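Local coordinates for protein cyclase (Streptomyces sp. R1128, PDB 3TFZ) that probably cyclises and aromatises a nascent poly-beta-ketone chain as the aromatase/cyclase of the R1128 aromatic polyketide pathway, at residues A25-Y30 with Q50-H55. Residues are numbered along the deposited sequence; the frame is centred on the assembly and turned at random.
Sequences ADVLGY and QVVRLH
In this helix-grip (Bet v 1-like) fold, the inverse gamma turn centred on D26, which leaves helix 17-25 and leads toward helix 30-33, is fastened to the curved antiparallel sheet through Q50 on strand 49-58. Q50 NE2 donates to A25 O at 3.0 Å, with an N-H...O angle of 164°. The acceptor lies close to the amide plane, and the N-H meets the carbonyl almost end-on (C=O...N angle 170°). A25 O also takes a weak bond from V27 N, which closes the turn. Glutamine suits this place because its chain, extended beyond CG, carries an amide far enough from the strand to meet a backbone carbonyl. Its other end, OE1, accepts from R69 NE on strand 61-72, so both ends of the amide are used. R69 also bonds Y30 OH through NH1.

Beside the amide, the V27 and Q50 side chains run alongside one another in opposite senses. V27 CG2 comes close to Q50 OE1, at 3.2 Å. The branched valine also reaches V52 CG2 through CG2, at 4.1 Å, and sets CG1 above one face of the Y30 ring, toward its rim. Q50 is buried, so the two bonds of its amide probably hold it in one orientation and tie the turn to the sheet.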
loop_
_atom_site.group_PDB
_atom_site.type_symbol
_atom_site.label_atom_id
_atom_site.label_comp_id
_atom_site.label_asym_id
_atom_site.label_seq_id
_atom_site.Cartn_x
_atom_site.Cartn_y
_atom_site.Cartn_z
ATOM N N ALA A 25 14.913 9.960 7.410
ATOM C CA ALA A 25 15.649 10.336 8.624
ATOM C C ALA A 25 15.777 11.863 8.876
ATOM O O ALA A 25 15.941 12.296 10.073
ATOM C CB ALA A 25 17.054 9.680 8.745
ATOM N N ASP A 26 15.789 12.680 7.817
ATOM C CA ASP A 26 16.106 14.121 8.031
ATOM C C ASP A 26 14.809 14.917 8.273
ATOM O O ASP A 26 14.322 15.609 7.350
ATOM C CB ASP A 26 16.895 14.573 6.787
ATOM C CG ASP A 26 17.358 16.067 6.815
ATOM O OD1 ASP A 26 17.391 16.698 7.903
ATOM O OD2 ASP A 26 17.643 16.602 5.679
ATOM N N VAL A 27 14.204 14.775 9.479
ATOM C CA VAL A 27 13.008 15.543 9.765
ATOM C C VAL A 27 13.158 17.098 9.579
ATOM O O VAL A 27 12.153 17.764 9.361
ATOM C CB VAL A 27 12.478 15.430 11.172
ATOM C CG1 VAL A 27 11.205 14.676 11.311
ATOM C CG2 VAL A 27 13.525 15.280 12.209
ATOM N N LEU A 28 14.341 17.679 9.789
ATOM C CA LEU A 28 14.547 19.102 9.462
ATOM C C LEU A 28 14.122 19.439 7.998
ATOM O O LEU A 28 13.724 20.548 7.740
ATOM C CB LEU A 28 15.996 19.505 9.650
ATOM C CG LEU A 28 16.690 20.235 10.828
ATOM C CD1 LEU A 28 15.800 20.590 11.999
ATOM C CD2 LEU A 28 18.066 19.617 11.239
ATOM N N GLY A 29 14.260 18.508 7.047
ATOM C CA GLY A 29 13.730 18.696 5.701
ATOM C C GLY A 29 12.208 18.547 5.531
ATOM O O GLY A 29 11.775 18.756 4.510
ATOM N N TYR A 30 11.436 18.095 6.509
ATOM C CA TYR A 30 9.991 17.749 6.305
ATOM C C TYR A 30 9.072 18.937 5.894
ATOM O O TYR A 30 8.122 18.702 5.182
ATOM C CB TYR A 30 9.378 17.057 7.532
ATOM C CG TYR A 30 9.660 15.513 7.649
ATOM C CD1 TYR A 30 8.831 14.669 8.452
ATOM C CD2 TYR A 30 10.786 14.913 7.007
ATOM C CE1 TYR A 30 9.153 13.273 8.584
ATOM C CE2 TYR A 30 11.087 13.529 7.176
ATOM C CZ TYR A 30 10.271 12.730 7.960
ATOM O OH TYR A 30 10.522 11.358 8.092
ATOM N N GLN A 50 14.376 10.961 17.757
ATOM C CA GLN A 50 14.050 12.369 17.634
ATOM C C GLN A 50 12.643 12.597 18.241
ATOM O O GLN A 50 11.707 11.845 17.954
ATOM C CB GLN A 50 13.886 12.763 16.156
ATOM C CG GLN A 50 15.151 12.859 15.336
ATOM C CD GLN A 50 14.906 12.716 13.880
ATOM O OE1 GLN A 50 13.780 12.367 13.493
ATOM N NE2 GLN A 50 15.950 12.982 13.029
ATOM N N VAL A 51 12.502 13.635 19.081
ATOM C CA VAL A 51 11.186 14.092 19.464
ATOM C C VAL A 51 10.954 15.416 18.746
ATOM O O VAL A 51 11.768 16.376 18.795
ATOM C CB VAL A 51 10.985 14.219 21.023
ATOM C CG1 VAL A 51 9.532 14.622 21.379
ATOM C CG2 VAL A 51 11.347 12.944 21.735
ATOM N N VAL A 52 9.774 15.527 18.167
ATOM C CA VAL A 52 9.615 16.537 17.129
ATOM C C VAL A 52 8.228 17.156 17.212
ATOM O O VAL A 52 7.212 16.477 17.239
ATOM C CB VAL A 52 10.047 15.941 15.667
ATOM C CG1 VAL A 52 8.887 15.656 14.860
ATOM C CG2 VAL A 52 10.828 16.875 14.901
ATOM N N ARG A 53 8.215 18.471 17.248
ATOM C CA ARG A 53 6.990 19.239 17.152
ATOM C C ARG A 53 6.629 19.640 15.682
ATOM O O ARG A 53 7.450 20.118 14.978
ATOM C CB ARG A 53 7.126 20.437 18.057
ATOM C CG ARG A 53 6.068 21.427 17.894
ATOM C CD ARG A 53 4.822 20.713 17.880
ATOM N NE ARG A 53 3.729 21.480 18.492
ATOM C CZ ARG A 53 3.772 21.986 19.707
ATOM N NH1 ARG A 53 4.931 21.915 20.357
ATOM N NH2 ARG A 53 2.693 22.622 20.216
ATOM N N LEU A 54 5.390 19.375 15.244
ATOM C CA LEU A 54 4.987 19.526 13.828
ATOM C C LEU A 54 3.751 20.388 13.701
ATOM O O LEU A 54 2.785 20.170 14.362
ATOM C CB LEU A 54 4.751 18.147 13.191
ATOM C CG LEU A 54 5.996 17.244 12.986
ATOM C CD1 LEU A 54 5.762 15.759 13.145
ATOM C CD2 LEU A 54 6.597 17.509 11.620
ATOM N N HIS A 55 3.775 21.344 12.803
ATOM C CA HIS A 55 2.576 22.142 12.344
ATOM C C HIS A 55 2.236 21.669 10.929
ATOM O O HIS A 55 3.055 21.773 10.041
ATOM C CB HIS A 55 2.808 23.712 12.401
ATOM C CG HIS A 55 3.177 24.200 13.769
ATOM N ND1 HIS A 55 4.357 23.821 14.403
ATOM C CD2 HIS A 55 2.467 24.915 14.680
ATOM C CE1 HIS A 55 4.354 24.321 15.632
ATOM N NE2 HIS A 55 3.236 25.007 15.817
#